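Possible phosphoglycerate mutase GPM2 (Mycobacterium tuberculosis, PDB 2A6P) removes phosphate from a broad range of phosphate monoesters, including sugar phosphates, and can serve in vivo as a fructose-1,6-bisphosphatase in gluconeogenesis. Local coordinates at residues Arg12-His18 / Asp146-His152; Ile63-Arg67 / Leu87-Trp91; Ala131-Val135 / Ala158-Trp163; Thr178-Ile183 / Val195-His201. All coordinates share one frame; numbering follows the deposited sequence.

Interaction 1 of 4, residues Arg12-His18 / Asp146-His152; sequences RLLLLRH and DVLFVSH. With SO4 (sulfate ion), chain C.
The rings of His18 and His152 meet obliquely, their planes at 74°, with His152 CD2 lying 3.3 Å from His18 CD2 near the plane of the His18 ring. Sulfate O3 also sits near that plane and takes a weak hydrogen bond from His18 NE2 (3.0 Å). The same oxygen lies near the plane of the His152 ring. The guanidinium of Arg17, at the end of a fully extended chain, has sulfate O1 at its edge. Midway along the strands, Leu13 CD1 sits over one face of the Phe149 ring, 3.9 Å from its centroid and almost on the ring normal. At the far end, the Arg12 guanidinium receives Asp146 OD2 at its edge in a long salt bridge (NH2 to OD2 3.5 Å), the two planes 59° apart, while Asp146 OD1 takes the backbone N-H of Arg12 at 2.8 Å, on its anti side but tilted 30° out of the carboxylate plane. Leu55 O holds Arg12 NH2 as well.

Between these ends, strands 13-17 and 147-151 run parallel, joined by backbone bonds such as Leu14 N to Val147 O (2.7 Å). The pairing delivers His18, inferred to be the phosphohistidine nucleophile, and His152, by similarity a transition-state stabiliser, to the adjacent C-terminal ends of the two strands, the usual site of catalysis in the histidine phosphatase fold. The sulfate, also bound by Thr21 and Thr30, probably marks the phosphate position. Strand 180-187 flanks 13-17 and strand 61-64 flanks 147-151, while helix 68-76 packs against both histidines.

Interaction 2 of 4, residues Ile63-Arg67 / Leu87-Trp91; sequences ICSPR and LLAEW
The two segments come closest where Ser65, just past the end of strand 61-64, passes Leu88 with their CA atoms 4.8 Å apart, each chain continuing beyond that point as loop. In the histidine phosphatase fold these are loops at the active-site end of the central sheet, and the second carries Glu90, by similarity the proton donor/acceptor. Leu88 does most of the packing. Its chi1 of -57° sets CG anti to the carbonyl carbon, and the side chain then crosses that of Ile63 at about a right angle. The CD1 branch makes the touch, lying 3.4 Å from Ile63 CG2, tighter than an ordinary carbon contact, and 3.2 Å from Ile63 O. Phe149 of strand 147-151 adds to the same apolar patch.

Nearer the catalytic residues the packing becomes more polar. Ser65 CB rests 3.6 Å from Leu88 O, an oxygen that accepts a hydrogen bond from Ser151 OG, and Ser65 OG faces Ala89 CA. The methyl of Ala89 lies at the edge of the Arg67 guanidinium, whose chain doubles back at chi2 and chi3; Arg67 NE is paired with Glu34 in a salt bridge. Glu90 is tied down on both oxygens: OE1 takes the N-H of Phe155 and OE2 that of His154, at the start of helix 153-163. One water bridges the two loops, accepting from Glu90 N at 2.7 Å and from Arg67 NH1 at 3.2 Å.

Interaction 3 of 4, residues Ala131-Val135 / Ala158-Trp163; sequences ADSAV and AVITRW
Helices 124-141 and 153-163 cross at -70° over these segments, their axes 8.7 Å apart, and the backbones come nearest at Ala131 and Val159, whose CA atoms are 5.0 Å apart. Both belong to the helical layer on one face of the central sheet of this alpha/beta fold, with Val159 and Trp163 resting on Leu13 of strand 13-17.

Small residues permit the close crossing: Ala131 CB meets Ala158 CB at 4.0 Å and presses on Arg162 CG at 3.6 Å. The Val135 and Val159 side chains slide past each other in opposite directions, CG2 of Val135 against CG1 of Val159 at 4.1 Å, whereas Val135 CG1 approaches Trp163 CE3 obliquely at 3.9 Å. The indole is fixed from elsewhere, by its NE1 bond to Gly185 O and a cation-pi contact with Arg191.

Arg162 folds over Ala131 through bends at chi2 and chi3 to reach Asp132. Carboxylate and guanidinium planes stand 67° apart, and the NH2 bonds to Asp132 OD1 and OD2 are weak. The salt bridge rests chiefly on Arg162 NE, which meets Asp132 OD1 on its syn side at 2.7 Å, nearly within the guanidinium plane but tilted out of the carboxylate plane.

Interaction 4 of 4, residues Thr178-Ile183 / Val195-His201; sequences TASIGI and VLGLTGH
Ile183 and Val195 form the tight end of this antiparallel beta hairpin: their side chains lie side by side, pointing the same way, with CB atoms 3.8 Å apart, and their backbones exchange two hydrogen bonds. Ile183 CD1 reaches along to Val195 CG2 at 4.0 Å. Next along this face comes a second hydrogen-bonded pair, Ile181 with Leu198, bonded both ways in the carbonyl planes. Between the pairs the register slips by one residue, a beta bulge, and the outer strand turns a corner at Gly197, whose phi is positive. Leu196, just before this corner, points away from the hairpin and packs on Leu196 of the second subunit, so the edge strand helps form the homodimer.

Toward the last modelled residue the pairing gives way to looser, wetter contact. Ser180 OG, bonded mainly to Pro177 O, also takes a bond from a water that accepts from Gly197 N. His201 is exposed; its chi1 of 57° folds the ring back over Thr199 CG2, which sits 3.4 Å above one face. The ring meets Ala179 CB obliquely, its CE1 3.6 Å from that methyl. A water bridges here, giving a hydrogen bond to Ala179 O at 3.1 Å and lying 2.5 Å from His201 ND1.

Overall arrangement
From the N terminus, strand 13-17 enters the middle of the sheet, and interaction 1 closes a long loop when strand 147-151 returns beside it. Interaction 2 is nested inside that loop, joining the end of strand 61-64 to the Glu90 loop; it touches interaction 1 through Ser151 OG and Leu88 O. Interaction 3 closes a short loop containing strand 147-151, and so crosses interaction 1 along the chain; its helices pack on the sheet at Leu13, Leu15 and Phe149. Interaction 4 comes last, in series, closing the hairpin turn beyond strand 13-17. Its centre lies about 18 Å from that of interaction 2, across the chain's centre, within the same sheet.

Interaction 1 of 4, residues Arg12-His18 / Asp146-His152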
loop_
_atom_site.group_PDB
_atom_site.type_symbol
_atom_site.label_atom_id
_atom_site.label_comp_id
_atom_site.label_asym_id
_atom_site.label_seq_id
_atom_site.Cartn_x
_atom_site.Cartn_y
_atom_site.Cartn_z
ATOM N N ARG A 12 -12.515 4.610 8.563
ATOM C CA ARG A 12 -11.745 4.147 7.409
ATOM C C ARG A 12 -12.556 3.765 6.173
ATOM O O ARG A 12 -13.728 3.409 6.261
ATOM C CB ARG A 12 -10.917 2.917 7.797
ATOM C CG ARG A 12 -9.911 3.112 8.903
ATOM C CD ARG A 12 -9.471 1.756 9.453
ATOM N NE ARG A 12 -10.605 1.023 10.018
ATOM C CZ ARG A 12 -10.541 -0.203 10.538
ATOM N NH1 ARG A 12 -9.386 -0.861 10.575
ATOM N NH2 ARG A 12 -11.642 -0.770 11.021
ATOM N N LEU A 13 -11.897 3.819 5.018
ATOM C CA LEU A 13 -12.508 3.432 3.746
ATOM C C LEU A 13 -11.793 2.152 3.300
ATOM O O LEU A 13 -10.590 2.174 3.036
ATOM C CB LEU A 13 -12.310 4.528 2.687
ATOM C CG LEU A 13 -12.570 4.136 1.222
ATOM C CD1 LEU A 13 -14.015 3.672 1.042
ATOM C CD2 LEU A 13 -12.272 5.311 0.317
ATOM N N LEU A 14 -12.507 1.034 3.251
ATOM C CA LEU A 14 -11.866 -0.203 2.822
ATOM C C LEU A 14 -12.353 -0.526 1.421
ATOM O O LEU A 14 -13.483 -0.199 1.061
ATOM C CB LEU A 14 -12.210 -1.382 3.741
ATOM C CG LEU A 14 -12.413 -1.309 5.262
ATOM C CD1 LEU A 14 -11.786 -2.556 5.870
ATOM C CD2 LEU A 14 -11.807 -0.070 5.866
ATOM N N LEU A 15 -11.493 -1.149 0.624
ATOM C CA LEU A 15 -11.864 -1.541 -0.727
ATOM C C LEU A 15 -11.543 -3.011 -0.893
ATOM O O LEU A 15 -10.482 -3.467 -0.479
ATOM C CB LEU A 15 -11.097 -0.733 -1.775
ATOM C CG LEU A 15 -11.320 0.776 -1.722
ATOM C CD1 LEU A 15 -10.364 1.417 -0.715
ATOM C CD2 LEU A 15 -11.090 1.341 -3.098
ATOM N N LEU A 16 -12.465 -3.753 -1.495
ATOM C CA LEU A 16 -12.270 -5.182 -1.724
ATOM C C LEU A 16 -12.464 -5.512 -3.200
ATOM O O LEU A 16 -13.532 -5.223 -3.767
ATOM C CB LEU A 16 -13.278 -5.995 -0.901
ATOM C CG LEU A 16 -13.329 -7.499 -1.237
ATOM C CD1 LEU A 16 -11.995 -8.152 -0.862
ATOM C CD2 LEU A 16 -14.482 -8.192 -0.512
ATOM N N ARG A 17 -11.446 -6.102 -3.827
ATOM C CA ARG A 17 -11.570 -6.490 -5.231
ATOM C C ARG A 17 -12.261 -7.856 -5.256
ATOM O O ARG A 17 -12.042 -8.678 -4.370
ATOM C CB ARG A 17 -10.195 -6.621 -5.914
ATOM C CG ARG A 17 -10.309 -7.071 -7.385
ATOM C CD ARG A 17 -8.960 -7.187 -8.074
ATOM N NE ARG A 17 -9.093 -7.578 -9.482
ATOM C CZ ARG A 17 -8.074 -7.972 -10.245
ATOM N NH1 ARG A 17 -6.849 -8.028 -9.742
ATOM N NH2 ARG A 17 -8.277 -8.336 -11.502
ATOM N N HIS A 18 -13.094 -8.097 -6.261
ATOM C CA HIS A 18 -13.776 -9.378 -6.368
ATOM C C HIS A 18 -12.770 -10.514 -6.625
ATOM O O HIS A 18 -11.612 -10.279 -6.988
ATOM C CB HIS A 18 -14.798 -9.326 -7.501
ATOM C CG HIS A 18 -14.197 -9.085 -8.847
ATOM N ND1 HIS A 18 -13.456 -10.038 -9.513
ATOM C CD2 HIS A 18 -14.226 -7.999 -9.654
ATOM C CE1 HIS A 18 -13.055 -9.547 -10.673
ATOM N NE2 HIS A 18 -13.510 -8.312 -10.783
ATOM N N ASP A 146 -17.651 3.276 9.262
ATOM C CA ASP A 146 -16.639 2.834 8.306
ATOM C C ASP A 146 -17.330 2.537 6.975
ATOM O O ASP A 146 -18.516 2.191 6.950
ATOM C CB ASP A 146 -15.924 1.568 8.798
ATOM C CG ASP A 146 -14.918 1.854 9.911
ATOM O OD1 ASP A 146 -14.312 2.948 9.914
ATOM O OD2 ASP A 146 -14.719 0.973 10.777
ATOM N N VAL A 147 -16.587 2.672 5.875
ATOM C CA VAL A 147 -17.119 2.427 4.524
ATOM C C VAL A 147 -16.380 1.302 3.784
ATOM O O VAL A 147 -15.153 1.230 3.821
ATOM C CB VAL A 147 -17.040 3.723 3.655
ATOM C CG1 VAL A 147 -17.467 3.427 2.222
ATOM C CG2 VAL A 147 -17.927 4.809 4.261
ATOM N N LEU A 148 -17.133 0.428 3.115
ATOM C CA LEU A 148 -16.542 -0.675 2.358
ATOM C C LEU A 148 -17.022 -0.728 0.904
ATOM O O LEU A 148 -18.218 -0.871 0.634
ATOM C CB LEU A 148 -16.842 -2.020 3.040
ATOM C CG LEU A 148 -16.452 -3.289 2.259
ATOM C CD1 LEU A 148 -14.971 -3.291 1.967
ATOM C CD2 LEU A 148 -16.822 -4.521 3.056
ATOM N N PHE A 149 -16.082 -0.603 -0.027
ATOM C CA PHE A 149 -16.404 -0.668 -1.445
ATOM C C PHE A 149 -16.026 -2.044 -1.952
ATOM O O PHE A 149 -14.885 -2.479 -1.757
ATOM C CB PHE A 149 -15.580 0.341 -2.269
ATOM C CG PHE A 149 -15.987 1.788 -2.113
ATOM C CD1 PHE A 149 -17.171 2.153 -1.475
ATOM C CD2 PHE A 149 -15.192 2.792 -2.669
ATOM C CE1 PHE A 149 -17.560 3.507 -1.394
ATOM C CE2 PHE A 149 -15.567 4.139 -2.596
ATOM C CZ PHE A 149 -16.756 4.499 -1.957
ATOM N N VAL A 150 -16.963 -2.737 -2.595
ATOM C CA VAL A 150 -16.652 -4.037 -3.197
ATOM C C VAL A 150 -16.648 -3.658 -4.678
ATOM O O VAL A 150 -17.703 -3.387 -5.256
ATOM C CB VAL A 150 -17.732 -5.068 -2.906
ATOM C CG1 VAL A 150 -17.383 -6.409 -3.592
ATOM C CG2 VAL A 150 -17.877 -5.227 -1.395
ATOM N N SER A 151 -15.461 -3.626 -5.281
ATOM C CA SER A 151 -15.326 -3.165 -6.658
ATOM C C SER A 151 -14.316 -3.940 -7.520
ATOM O O SER A 151 -14.152 -5.151 -7.349
ATOM C CB SER A 151 -14.988 -1.657 -6.601
ATOM O OG SER A 151 -14.821 -1.055 -7.871
ATOM N N HIS A 152 -13.653 -3.241 -8.445
ATOM C CA HIS A 152 -12.685 -3.866 -9.346
ATOM C C HIS A 152 -11.240 -3.358 -9.236
ATOM O O HIS A 152 -10.965 -2.368 -8.558
ATOM C CB HIS A 152 -13.173 -3.732 -10.792
ATOM C CG HIS A 152 -14.549 -4.277 -11.011
ATOM N ND1 HIS A 152 -15.686 -3.595 -10.630
ATOM C CD2 HIS A 152 -14.973 -5.448 -11.542
ATOM C CE1 HIS A 152 -16.752 -4.321 -10.920
ATOM N NE2 HIS A 152 -16.347 -5.450 -11.473
HETATM S S SO4 C . -11.327 -9.124 -13.939
HETATM O O1 SO4 C . -10.340 -9.515 -12.883
HETATM O O2 SO4 C . -12.226 -10.365 -14.199
HETATM O O3 SO4 C . -12.180 -8.125 -13.423
HETATM O O4 SO4 C . -10.535 -8.978 -15.131
HETATM O O HOH W 1 -12.301 2.230 11.850
#

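Interaction 2 of 4, residues Ile63-Arg67 / Leu87-Trp91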
loop_
_atom_site.group_PDB
_atom_site.type_symbol
_atom_site.label_atom_id
_atom_site.label_comp_id
_atom_site.label_asym_id
_atom_site.label_seq_id
_atom_site.Cartn_x
_atom_site.Cartn_y
_atom_site.Cartn_z
ATOM N N ILE A 63 -21.050 -0.670 -0.141
ATOM C CA ILE A 63 -21.439 -0.242 -1.478
ATOM C C ILE A 63 -20.792 -1.238 -2.439
ATOM O O ILE A 63 -19.592 -1.521 -2.328
ATOM C CB ILE A 63 -20.939 1.191 -1.770
ATOM C CG1 ILE A 63 -21.576 2.187 -0.792
ATOM C CG2 ILE A 63 -21.344 1.610 -3.178
ATOM C CD1 ILE A 63 -21.132 2.035 0.635
ATOM N N CYS A 64 -21.569 -1.753 -3.387
ATOM C CA CYS A 64 -21.069 -2.776 -4.308
ATOM C C CYS A 64 -21.281 -2.489 -5.798
ATOM O O CYS A 64 -22.260 -1.861 -6.181
ATOM C CB CYS A 64 -21.735 -4.122 -3.947
ATOM S SG CYS A 64 -21.106 -5.628 -4.768
ATOM N N SER A 65 -20.355 -2.962 -6.630
ATOM C CA SER A 65 -20.461 -2.793 -8.077
ATOM C C SER A 65 -21.587 -3.724 -8.575
ATOM O O SER A 65 -21.792 -4.829 -8.038
ATOM C CB SER A 65 -19.145 -3.162 -8.751
ATOM O OG SER A 65 -19.335 -3.320 -10.146
ATOM N N PRO A 66 -22.315 -3.303 -9.614
ATOM C CA PRO A 66 -23.425 -4.085 -10.178
ATOM C C PRO A 66 -23.091 -5.427 -10.825
ATOM O O PRO A 66 -23.976 -6.259 -10.998
ATOM C CB PRO A 66 -24.048 -3.117 -11.189
ATOM C CG PRO A 66 -23.672 -1.758 -10.651
ATOM C CD PRO A 66 -22.246 -1.975 -10.240
ATOM N N ARG A 67 -21.835 -5.629 -11.209
ATOM C CA ARG A 67 -21.434 -6.878 -11.858
ATOM C C ARG A 67 -21.747 -8.051 -10.949
ATOM O O ARG A 67 -21.717 -7.922 -9.725
ATOM C CB ARG A 67 -19.937 -6.863 -12.187
ATOM C CG ARG A 67 -19.498 -5.751 -13.151
ATOM C CD ARG A 67 -20.096 -5.920 -14.553
ATOM N NE ARG A 67 -21.483 -5.478 -14.629
ATOM C CZ ARG A 67 -21.874 -4.206 -14.557
ATOM N NH1 ARG A 67 -20.985 -3.227 -14.412
ATOM N NH2 ARG A 67 -23.166 -3.909 -14.619
ATOM N N LEU A 87 -21.490 3.264 -9.912
ATOM C CA LEU A 87 -20.425 4.190 -9.543
ATOM C C LEU A 87 -19.120 3.419 -9.279
ATOM O O LEU A 87 -18.017 3.935 -9.501
ATOM C CB LEU A 87 -20.812 4.976 -8.284
ATOM C CG LEU A 87 -19.758 5.993 -7.834
ATOM C CD1 LEU A 87 -19.637 7.063 -8.913
ATOM C CD2 LEU A 87 -20.140 6.613 -6.485
ATOM N N LEU A 88 -19.255 2.185 -8.802
ATOM C CA LEU A 88 -18.092 1.365 -8.496
ATOM C C LEU A 88 -17.740 0.388 -9.621
ATOM O O LEU A 88 -16.898 -0.496 -9.435
ATOM C CB LEU A 88 -18.327 0.574 -7.200
ATOM C CG LEU A 88 -18.673 1.324 -5.907
ATOM C CD1 LEU A 88 -18.587 0.355 -4.724
ATOM C CD2 LEU A 88 -17.716 2.478 -5.689
ATOM N N ALA A 89 -18.378 0.544 -10.780
ATOM C CA ALA A 89 -18.132 -0.346 -11.912
ATOM C C ALA A 89 -16.689 -0.244 -12.403
ATOM O O ALA A 89 -16.025 0.777 -12.210
ATOM C CB ALA A 89 -19.105 -0.023 -13.048
ATOM N N GLU A 90 -16.185 -1.306 -13.024
ATOM C CA GLU A 90 -14.815 -1.262 -13.519
ATOM C C GLU A 90 -14.695 -0.242 -14.638
ATOM O O GLU A 90 -15.697 0.237 -15.165
ATOM C CB GLU A 90 -14.377 -2.637 -14.039
ATOM C CG GLU A 90 -12.948 -2.678 -14.586
ATOM C CD GLU A 90 -11.915 -2.169 -13.587
ATOM O OE1 GLU A 90 -11.913 -0.960 -13.257
ATOM O OE2 GLU A 90 -11.103 -2.995 -13.124
ATOM N N TRP A 91 -13.458 0.095 -14.979
ATOM C CA TRP A 91 -13.171 1.029 -16.056
ATOM C C TRP A 91 -13.835 0.462 -17.310
ATOM O O TRP A 91 -13.672 -0.713 -17.601
ATOM C CB TRP A 91 -11.651 1.092 -16.276
ATOM C CG TRP A 91 -11.154 2.284 -17.036
ATOM C CD1 TRP A 91 -11.602 2.739 -18.243
ATOM C CD2 TRP A 91 -10.085 3.166 -16.644
ATOM N NE1 TRP A 91 -10.884 3.848 -18.624
ATOM C CE2 TRP A 91 -9.947 4.133 -17.664
ATOM C CE3 TRP A 91 -9.232 3.231 -15.527
ATOM C CZ2 TRP A 91 -8.987 5.160 -17.605
ATOM C CZ3 TRP A 91 -8.274 4.256 -15.466
ATOM C CH2 TRP A 91 -8.164 5.204 -16.501
HETATM O O HOH W 2 -17.823 -2.987 -14.421
#

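Interaction 3 of 4, residues Ala131-Val135 / Ala158-Trp163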
loop_
_atom_site.group_PDB
_atom_site.type_symbol
_atom_site.label_atom_id
_atom_site.label_comp_id
_atom_site.label_asym_id
_atom_site.label_seq_id
_atom_site.Cartn_x
_atom_site.Cartn_y
_atom_site.Cartn_z
ATOM N N ALA A 131 -14.060 8.513 -9.819
ATOM C CA ALA A 131 -13.268 8.186 -8.639
ATOM C C ALA A 131 -13.474 9.238 -7.553
ATOM O O ALA A 131 -13.678 8.901 -6.387
ATOM C CB ALA A 131 -11.799 8.097 -9.009
ATOM N N ASP A 132 -13.422 10.511 -7.928
ATOM C CA ASP A 132 -13.616 11.576 -6.945
ATOM C C ASP A 132 -15.014 11.535 -6.331
ATOM O O ASP A 132 -15.173 11.749 -5.126
ATOM C CB ASP A 132 -13.357 12.954 -7.566
ATOM C CG ASP A 132 -11.874 13.201 -7.849
ATOM O OD1 ASP A 132 -11.038 12.803 -7.006
ATOM O OD2 ASP A 132 -11.544 13.797 -8.903
ATOM N N SER A 133 -16.029 11.261 -7.146
ATOM C CA SER A 133 -17.390 11.188 -6.618
ATOM C C SER A 133 -17.453 10.066 -5.574
ATOM O O SER A 133 -18.106 10.207 -4.530
ATOM C CB SER A 133 -18.408 10.912 -7.743
ATOM O OG SER A 133 -18.468 11.974 -8.692
ATOM N N ALA A 134 -16.765 8.959 -5.863
ATOM C CA ALA A 134 -16.733 7.811 -4.958
ATOM C C ALA A 134 -16.086 8.196 -3.629
ATOM O O ALA A 134 -16.571 7.815 -2.566
ATOM C CB ALA A 134 -15.971 6.641 -5.601
ATOM N N VAL A 135 -14.991 8.945 -3.694
ATOM C CA VAL A 135 -14.312 9.395 -2.483
ATOM C C VAL A 135 -15.252 10.327 -1.690
ATOM O O VAL A 135 -15.330 10.255 -0.456
ATOM C CB VAL A 135 -13.012 10.148 -2.827
ATOM C CG1 VAL A 135 -12.447 10.827 -1.576
ATOM C CG2 VAL A 135 -11.991 9.173 -3.413
ATOM N N ALA A 158 -8.106 3.516 -8.640
ATOM C CA ALA A 158 -8.465 4.881 -8.992
ATOM C C ALA A 158 -8.918 5.575 -7.723
ATOM O O ALA A 158 -8.500 6.697 -7.431
ATOM C CB ALA A 158 -9.599 4.889 -10.021
ATOM N N VAL A 159 -9.795 4.912 -6.978
ATOM C CA VAL A 159 -10.286 5.488 -5.733
ATOM C C VAL A 159 -9.133 5.749 -4.768
ATOM O O VAL A 159 -9.040 6.821 -4.181
ATOM C CB VAL A 159 -11.309 4.572 -5.062
ATOM C CG1 VAL A 159 -11.685 5.124 -3.685
ATOM C CG2 VAL A 159 -12.550 4.466 -5.959
ATOM N N ILE A 160 -8.245 4.772 -4.625
ATOM C CA ILE A 160 -7.086 4.915 -3.734
ATOM C C ILE A 160 -6.190 6.072 -4.164
ATOM O O ILE A 160 -5.784 6.893 -3.335
ATOM C CB ILE A 160 -6.249 3.620 -3.707
ATOM C CG1 ILE A 160 -7.057 2.497 -3.048
ATOM C CG2 ILE A 160 -4.934 3.856 -2.982
ATOM C CD1 ILE A 160 -6.390 1.161 -3.134
ATOM N N THR A 161 -5.877 6.124 -5.460
ATOM C CA THR A 161 -5.029 7.186 -5.996
ATOM C C THR A 161 -5.619 8.557 -5.697
ATOM O O THR A 161 -4.893 9.495 -5.389
ATOM C CB THR A 161 -4.854 7.048 -7.520
ATOM O OG1 THR A 161 -4.249 5.785 -7.818
ATOM C CG2 THR A 161 -3.968 8.153 -8.061
ATOM N N ARG A 162 -6.942 8.666 -5.790
ATOM C CA ARG A 162 -7.624 9.928 -5.532
ATOM C C ARG A 162 -7.740 10.200 -4.041
ATOM O O ARG A 162 -7.700 11.357 -3.610
ATOM C CB ARG A 162 -9.007 9.919 -6.189
ATOM C CG ARG A 162 -8.946 9.778 -7.714
ATOM C CD ARG A 162 -8.069 10.867 -8.319
ATOM N NE ARG A 162 -8.618 12.196 -8.061
ATOM C CZ ARG A 162 -7.949 13.329 -8.238
ATOM N NH1 ARG A 162 -6.693 13.303 -8.669
ATOM N NH2 ARG A 162 -8.543 14.489 -7.994
ATOM N N TRP A 163 -7.890 9.141 -3.253
ATOM C CA TRP A 163 -7.974 9.309 -1.808
ATOM C C TRP A 163 -6.715 10.036 -1.341
ATOM O O TRP A 163 -6.786 10.958 -0.521
ATOM C CB TRP A 163 -8.072 7.957 -1.089
ATOM C CG TRP A 163 -8.074 8.100 0.404
ATOM C CD1 TRP A 163 -6.997 8.012 1.239
ATOM C CD2 TRP A 163 -9.202 8.414 1.238
ATOM N NE1 TRP A 163 -7.380 8.249 2.542
ATOM C CE2 TRP A 163 -8.727 8.501 2.570
ATOM C CE3 TRP A 163 -10.568 8.636 0.989
ATOM C CZ2 TRP A 163 -9.569 8.794 3.650
ATOM C CZ3 TRP A 163 -11.407 8.929 2.065
ATOM C CH2 TRP A 163 -10.899 9.005 3.381
#

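Interaction 4 of 4, residues Thr178-Ile183 / Val195-His201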
loop_
_atom_site.group_PDB
_atom_site.type_symbol
_atom_site.label_atom_id
_atom_site.label_comp_id
_atom_site.label_asym_id
_atom_site.label_seq_id
_atom_site.Cartn_x
_atom_site.Cartn_y
_atom_site.Cartn_z
ATOM N N THR A 178 -6.810 -9.986 -7.126
ATOM C CA THR A 178 -8.159 -10.496 -6.888
ATOM C C THR A 178 -8.364 -10.882 -5.435
ATOM O O THR A 178 -7.528 -11.542 -4.829
ATOM C CB THR A 178 -8.459 -11.730 -7.754
ATOM O OG1 THR A 178 -7.530 -12.769 -7.435
ATOM C CG2 THR A 178 -8.350 -11.389 -9.230
ATOM N N ALA A 179 -9.499 -10.470 -4.887
ATOM C CA ALA A 179 -9.847 -10.755 -3.499
ATOM C C ALA A 179 -8.905 -10.087 -2.508
ATOM O O ALA A 179 -8.749 -10.566 -1.387
ATOM C CB ALA A 179 -9.873 -12.267 -3.256
ATOM N N SER A 180 -8.278 -8.987 -2.915
ATOM C CA SER A 180 -7.374 -8.263 -2.024
ATOM C C SER A 180 -8.069 -7.032 -1.422
ATOM O O SER A 180 -9.029 -6.493 -1.989
ATOM C CB SER A 180 -6.115 -7.834 -2.776
ATOM O OG SER A 180 -6.398 -6.827 -3.728
ATOM N N ILE A 181 -7.566 -6.595 -0.274
ATOM C CA ILE A 181 -8.111 -5.454 0.451
ATOM C C ILE A 181 -7.110 -4.297 0.595
ATOM O O ILE A 181 -5.930 -4.510 0.883
ATOM C CB ILE A 181 -8.570 -5.892 1.880
ATOM C CG1 ILE A 181 -9.665 -6.967 1.778
ATOM C CG2 ILE A 181 -9.049 -4.682 2.690
ATOM C CD1 ILE A 181 -10.014 -7.602 3.118
ATOM N N GLY A 182 -7.598 -3.081 0.362
ATOM C CA GLY A 182 -6.787 -1.884 0.521
ATOM C C GLY A 182 -7.537 -1.061 1.559
ATOM O O GLY A 182 -8.771 -1.117 1.575
ATOM N N ILE A 183 -6.830 -0.330 2.431
ATOM C CA ILE A 183 -7.484 0.470 3.475
ATOM C C ILE A 183 -6.982 1.913 3.511
ATOM O O ILE A 183 -5.786 2.164 3.623
ATOM C CB ILE A 183 -7.284 -0.159 4.880
ATOM C CG1 ILE A 183 -7.873 -1.574 4.904
ATOM C CG2 ILE A 183 -7.917 0.718 5.945
ATOM C CD1 ILE A 183 -7.733 -2.274 6.205
ATOM N N VAL A 195 -3.292 0.315 4.263
ATOM C CA VAL A 195 -3.040 -1.075 3.912
ATOM C C VAL A 195 -3.281 -1.316 2.414
ATOM O O VAL A 195 -4.175 -0.721 1.813
ATOM C CB VAL A 195 -3.955 -2.028 4.737
ATOM C CG1 VAL A 195 -3.638 -3.486 4.405
ATOM C CG2 VAL A 195 -3.775 -1.771 6.250
ATOM N N LEU A 196 -2.469 -2.186 1.817
ATOM C CA LEU A 196 -2.591 -2.526 0.404
ATOM C C LEU A 196 -2.181 -3.977 0.173
ATOM O O LEU A 196 -1.293 -4.502 0.848
ATOM C CB LEU A 196 -1.709 -1.615 -0.464
ATOM C CG LEU A 196 -1.871 -1.801 -1.986
ATOM C CD1 LEU A 196 -3.279 -1.399 -2.402
ATOM C CD2 LEU A 196 -0.845 -0.972 -2.749
ATOM N N GLY A 197 -2.842 -4.626 -0.771
ATOM C CA GLY A 197 -2.504 -5.997 -1.082
ATOM C C GLY A 197 -2.745 -6.991 0.038
ATOM O O GLY A 197 -2.084 -8.044 0.093
ATOM N N LEU A 198 -3.676 -6.671 0.933
ATOM C CA LEU A 198 -4.001 -7.567 2.039
ATOM C C LEU A 198 -4.760 -8.748 1.430
ATOM O O LEU A 198 -5.744 -8.560 0.710
ATOM C CB LEU A 198 -4.902 -6.863 3.059
ATOM C CG LEU A 198 -4.776 -7.208 4.541
ATOM C CD1 LEU A 198 -6.081 -6.838 5.227
ATOM C CD2 LEU A 198 -4.483 -8.684 4.741
ATOM N N THR A 199 -4.304 -9.957 1.732
ATOM C CA THR A 199 -4.905 -11.178 1.203
ATOM C C THR A 199 -5.161 -12.214 2.297
ATOM O O THR A 199 -4.302 -12.465 3.151
ATOM C CB THR A 199 -3.978 -11.803 0.116
ATOM O OG1 THR A 199 -4.282 -11.229 -1.164
ATOM C CG2 THR A 199 -4.133 -13.307 0.057
ATOM N N GLY A 200 -6.345 -12.818 2.257
ATOM C CA GLY A 200 -6.691 -13.834 3.237
ATOM C C GLY A 200 -6.577 -15.241 2.666
ATOM O O GLY A 200 -6.925 -16.211 3.339
ATOM N N HIS A 201 -6.081 -15.353 1.433
ATOM C CA HIS A 201 -5.940 -16.647 0.761
ATOM C C HIS A 201 -4.510 -16.992 0.348
ATOM O O HIS A 201 -4.126 -18.174 0.512
ATOM C CB HIS A 201 -6.838 -16.702 -0.480
ATOM C CG HIS A 201 -6.583 -15.601 -1.463
ATOM N ND1 HIS A 201 -7.087 -14.329 -1.304
ATOM C CD2 HIS A 201 -5.868 -15.584 -2.614
ATOM C CE1 HIS A 201 -6.697 -13.575 -2.316
ATOM N NE2 HIS A 201 -5.956 -14.313 -3.125
HETATM O O HOH W 3 -8.852 -13.277 0.031
HETATM O O HOH W 4 -4.603 -4.183 -2.976
#